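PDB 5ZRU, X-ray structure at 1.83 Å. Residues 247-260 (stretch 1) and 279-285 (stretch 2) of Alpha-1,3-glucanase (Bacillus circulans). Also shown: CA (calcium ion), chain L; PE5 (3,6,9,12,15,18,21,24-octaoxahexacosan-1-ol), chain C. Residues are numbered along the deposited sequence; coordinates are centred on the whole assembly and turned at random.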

# COMPACT_ATOMS: atom_id res chain seq x y z
N ILE A 247 7.54 12.82 18.23
CA ILE A 247 7.71 11.45 18.73
C ILE A 247 8.66 10.74 17.77
O ILE A 247 8.38 10.65 16.57
N MET A 248 9.77 10.24 18.29
CA MET A 248 10.79 9.66 17.43
C MET A 248 11.30 8.36 18.03
O MET A 248 11.65 8.33 19.21
N GLY A 249 11.37 7.32 17.21
CA GLY A 249 11.95 6.06 17.62
C GLY A 249 13.42 5.99 17.24
O GLY A 249 14.02 6.95 16.76
N ALA A 250 13.99 4.80 17.44
CA ALA A 250 15.40 4.60 17.12
C ALA A 250 15.63 4.11 15.69
O ALA A 250 16.78 3.86 15.30
N GLY A 251 14.58 3.99 14.88
CA GLY A 251 14.71 3.52 13.51
C GLY A 251 13.71 2.41 13.20
O GLY A 251 13.32 1.63 14.07
N ILE A 252 13.29 2.35 11.93
CA ILE A 252 12.33 1.31 11.56
C ILE A 252 12.91 -0.09 11.76
O ILE A 252 12.14 -1.06 11.83
N TRP A 253 14.23 -0.23 11.85
CA TRP A 253 14.86 -1.52 12.11
C TRP A 253 15.14 -1.76 13.58
O TRP A 253 15.71 -2.81 13.92
N HIS A 254 14.81 -0.82 14.46
CA HIS A 254 15.20 -0.92 15.87
C HIS A 254 14.03 -0.80 16.83
O HIS A 254 14.03 -1.50 17.85
N THR A 255 13.05 0.06 16.55
CA THR A 255 11.95 0.33 17.46
C THR A 255 10.67 -0.25 16.87
O THR A 255 10.22 0.20 15.81
N ASN A 256 10.08 -1.24 17.56
CA ASN A 256 8.85 -1.91 17.15
C ASN A 256 7.74 -1.59 18.14
O ASN A 256 7.88 -1.86 19.34
N ILE A 257 6.63 -1.05 17.65
CA ILE A 257 5.41 -0.93 18.44
C ILE A 257 4.48 -2.05 18.02
O ILE A 257 4.04 -2.11 16.86
N GLN A 258 4.18 -2.95 18.95
CA GLN A 258 3.35 -4.12 18.67
C GLN A 258 2.02 -3.95 19.39
O GLN A 258 1.97 -4.03 20.62
N PHE A 259 0.95 -3.69 18.65
CA PHE A 259 -0.37 -3.70 19.25
C PHE A 259 -0.81 -5.14 19.44
O PHE A 259 -0.70 -5.96 18.53
N THR A 260 -1.29 -5.46 20.65
CA THR A 260 -1.58 -6.84 21.01
C THR A 260 -3.06 -7.18 21.05
O THR A 260 -3.40 -8.36 21.21
N PHE A 279 6.28 12.58 13.65
CA PHE A 279 6.31 11.21 14.13
C PHE A 279 7.19 10.42 13.18
O PHE A 279 6.95 10.44 11.97
N SER A 280 8.22 9.75 13.71
CA SER A 280 9.17 9.16 12.78
C SER A 280 9.91 7.99 13.40
O SER A 280 9.99 7.85 14.63
N HIS A 281 10.46 7.15 12.50
CA HIS A 281 11.54 6.21 12.81
C HIS A 281 11.06 5.07 13.71
O HIS A 281 11.74 4.69 14.67
N ILE A 282 9.90 4.52 13.36
CA ILE A 282 9.24 3.48 14.14
C ILE A 282 8.64 2.48 13.18
O ILE A 282 8.12 2.86 12.13
N TYR A 283 8.74 1.20 13.53
CA TYR A 283 7.95 0.14 12.91
C TYR A 283 6.73 -0.14 13.78
O TYR A 283 6.84 -0.21 15.01
N MET A 284 5.55 -0.32 13.16
CA MET A 284 4.34 -0.64 13.91
C MET A 284 3.63 -1.84 13.28
O MET A 284 3.56 -1.95 12.05
N ASN A 285 3.08 -2.69 14.13
CA ASN A 285 2.34 -3.87 13.72
C ASN A 285 1.08 -3.98 14.57
O ASN A 285 1.05 -3.51 15.71

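The apolar centre of this contact lies on one face of the parallel ladder, where Ile 257 and Met 284 are bridge partners. Ile 257 adopts the m, t rotamer, and its CB lies 4.1 Å from CG of Met 284. The same rotamer carries CD1 of Ile 257 to 3.8 Å from CG2 of Ile 282. A beta-branched residue suits this place: it tolerates extended backbone angles and offers methyl groups to more than one neighbour. Ile 282, also m, t, starts with its CA-to-CB bond pointing away from stretch 1, but the end of its side chain comes back, so that CG1 lies 3.6 Å from CA of Gly 249 and 4.0 Å from CG2 of Thr 255, while CD1 lies 4.3 Å from CG2 of Ile 247.

Ile 282 thus links the two ladders, which are separated in stretch 2 by the corner at His 281. In the other ladder, Ile 247 (m, t) pairs with Phe 279, whose chi1 is t and whose ring brings CD2 to 3.8 Å from CB of Ile 247. At the far end, unbranched Met 284 (m, t, m) places its thioether beside Phe 259, itself m at chi1. SD of Met 284 is 4.1 Å from CE2 of Phe 259 and meets the ring at its edge, a favourable sulfur-aromatic approach.

Glycine fits the crowded bend. A CB on Gly 249 would clash with O of His 281 and CG1 of Ile 282. Gly 251, at phi 131° and psi 149°, has backbone angles that by themselves call for glycine; its N donates to O of His 281 at 2.9 Å. Nearby, Thr 255 (m) turns its hydroxyl to the loop, where OG1 accepts a hydrogen bond from N of Ala 250 at 2.8 Å, leaving CG2 for Ile 282.

The other face of the ladders is more polar. Met 248 (t, t, p) lays CG 3.4 Å from OG of Ser 280, which is p, and 4.2 Å from CD2 at the edge of the His 281 ring. Water 1 joins OG of Ser 280, at 2.7 Å, to O of Ile 247, at 2.8 Å. His 281 (m) uses both ring nitrogens: ND1 donates to water 2 at 2.7 Å, which also accepts from N of Ile 252 at 3.0 Å, and NE2 binds the calcium ion at 2.2 Å.

Beyond the corner, Tyr 283 (t) brings CD2 to 3.5 Å from OD1 of Asn 256 (m), and its CB lies 3.5 Å from O of Ile 252. The amide of Asn 256 reaches the bound PE5: ND2 donates to O7 at 3.1 Å and, weakly, to O8 at 3.2 Å. Last comes an amide pair. ND2 of Asn 285 (t) donates to OE1 of Gln 258 at 2.9 Å, and the t, p course of Gln 258 also lets its NE2 donate to O of Phe 259 at 2.9 Å, so both ends of its amide are used.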

# COMPACT_ATOMS: atom_id res chain seq x y z
CB ILE A 247 6.38 10.70 18.81
CG1 ILE A 247 5.40 11.46 19.73
CG2 ILE A 247 6.61 9.24 19.23
CD1 ILE A 247 3.95 11.00 19.58
CB MET A 248 11.98 10.63 17.23
CG MET A 248 12.97 10.15 16.15
SD MET A 248 14.50 11.12 16.13
CE MET A 248 15.30 10.51 17.60
CB ALA A 250 16.03 3.60 18.10
CB ILE A 252 11.84 1.48 10.10
CG1 ILE A 252 13.00 1.28 9.10
CG2 ILE A 252 11.15 2.83 9.93
CD1 ILE A 252 12.54 1.32 7.62
CB TRP A 253 16.16 -1.64 11.29
CG TRP A 253 15.90 -1.88 9.81
CD1 TRP A 253 15.92 -0.96 8.81
CD2 TRP A 253 15.55 -3.14 9.20
NE1 TRP A 253 15.61 -1.56 7.60
CE2 TRP A 253 15.38 -2.90 7.82
CE3 TRP A 253 15.37 -4.44 9.69
CZ2 TRP A 253 15.04 -3.91 6.92
CZ3 TRP A 253 15.03 -5.46 8.79
CH2 TRP A 253 14.87 -5.18 7.42
CB HIS A 254 16.25 0.16 16.19
CG HIS A 254 17.53 -0.02 15.42
ND1 HIS A 254 18.48 -0.94 15.78
CD2 HIS A 254 17.99 0.60 14.31
CE1 HIS A 254 19.49 -0.89 14.92
NE2 HIS A 254 19.22 0.04 14.02
CB THR A 255 11.79 1.83 17.70
OG1 THR A 255 12.95 2.34 18.36
CG2 THR A 255 10.55 2.10 18.55
CB ASN A 256 9.02 -3.43 17.07
CG ASN A 256 9.93 -3.88 15.94
OD1 ASN A 256 10.46 -3.06 15.20
ND2 ASN A 256 10.11 -5.19 15.81
CB ILE A 257 4.74 0.45 18.26
CG1 ILE A 257 5.62 1.57 18.83
CG2 ILE A 257 3.39 0.45 18.97
CD1 ILE A 257 5.00 2.97 18.66
CB GLN A 258 4.04 -5.40 19.11
CG GLN A 258 3.15 -6.63 18.91
CD GLN A 258 2.91 -6.91 17.45
OE1 GLN A 258 3.86 -7.18 16.70
NE2 GLN A 258 1.65 -6.84 17.01
CB PHE A 259 -1.36 -2.92 18.39
CG PHE A 259 -1.10 -1.44 18.38
CD1 PHE A 259 -1.61 -0.63 19.39
CD2 PHE A 259 -0.31 -0.86 17.39
CE1 PHE A 259 -1.36 0.72 19.40
CE2 PHE A 259 -0.05 0.51 17.39
CZ PHE A 259 -0.58 1.30 18.39
CB THR A 260 -0.97 -7.17 22.39
OG1 THR A 260 -1.52 -6.29 23.38
CG2 THR A 260 0.55 -7.01 22.35
CB PHE A 279 4.88 10.64 14.17
CG PHE A 279 4.76 9.30 14.83
CD1 PHE A 279 5.19 8.14 14.18
CD2 PHE A 279 4.18 9.18 16.09
CE1 PHE A 279 5.07 6.89 14.80
CE2 PHE A 279 4.07 7.94 16.71
CZ PHE A 279 4.51 6.80 16.06
CB SER A 280 10.20 10.20 12.31
OG SER A 280 11.03 10.65 13.37
CB HIS A 281 12.75 6.93 13.38
CG HIS A 281 13.52 7.67 12.32
ND1 HIS A 281 14.08 7.03 11.24
CD2 HIS A 281 13.75 8.99 12.15
CE1 HIS A 281 14.65 7.92 10.46
NE2 HIS A 281 14.47 9.12 10.99
CB ILE A 282 8.16 4.11 15.05
CG1 ILE A 282 8.82 4.86 16.21
CG2 ILE A 282 7.18 3.07 15.57
CD1 ILE A 282 7.96 5.92 16.81
CB TYR A 283 8.78 -1.13 12.73
CG TYR A 283 7.95 -2.34 12.38
CD1 TYR A 283 7.56 -2.58 11.06
CD2 TYR A 283 7.54 -3.24 13.36
CE1 TYR A 283 6.78 -3.69 10.73
CE2 TYR A 283 6.76 -4.34 13.04
CZ TYR A 283 6.39 -4.56 11.73
OH TYR A 283 5.62 -5.67 11.41
CB MET A 284 3.34 0.53 13.95
CG MET A 284 3.89 1.83 14.51
SD MET A 284 2.57 2.79 15.29
CE MET A 284 1.31 2.76 14.01
CB ASN A 285 3.21 -5.12 13.88
CG ASN A 285 2.56 -6.36 13.32
OD1 ASN A 285 1.86 -6.31 12.32
ND2 ASN A 285 2.78 -7.50 13.98
CA CA L . 15.37 11.02 10.43
C48 PE5 C . 0.85 -10.24 18.66
C50 PE5 C . 0.29 -10.48 17.25
O1 PE5 C . 0.21 -11.86 17.00
C1 PE5 C . -0.36 -12.20 15.76
C2 PE5 C . -0.22 -13.70 15.49
O2 PE5 C . 1.14 -14.03 15.36
C3 PE5 C . 1.42 -15.40 15.26
C4 PE5 C . 2.94 -15.60 15.19
O3 PE5 C . 3.48 -14.87 14.12
C5 PE5 C . 4.85 -15.03 13.88
C6 PE5 C . 5.53 -13.67 13.70
O4 PE5 C . 5.49 -13.23 12.36
C7 PE5 C . 5.24 -11.86 12.17
C8 PE5 C . 6.21 -11.01 12.99
O5 PE5 C . 5.73 -9.71 13.07
C9 PE5 C . 6.39 -8.90 14.01
C10 PE5 C . 7.30 -7.93 13.27
O6 PE5 C . 8.59 -8.03 13.78
C11 PE5 C . 9.59 -7.57 12.92
C12 PE5 C . 10.96 -8.00 13.43
O7 PE5 C . 11.67 -6.83 13.70
C13 PE5 C . 13.03 -6.87 13.35
C14 PE5 C . 13.77 -5.87 14.23
O8 PE5 C . 13.19 -5.89 15.50
C15 PE5 C . 13.71 -4.97 16.43
C16 PE5 C . 14.33 -5.74 17.61
O52 PE5 C . 13.53 -5.65 18.75
O HOH W 1 9.92 12.41 15.07
O HOH W 2 14.17 4.59 10.20
O HOH W 3 14.84 11.87 8.45
O HOH W 4 14.48 12.62 11.94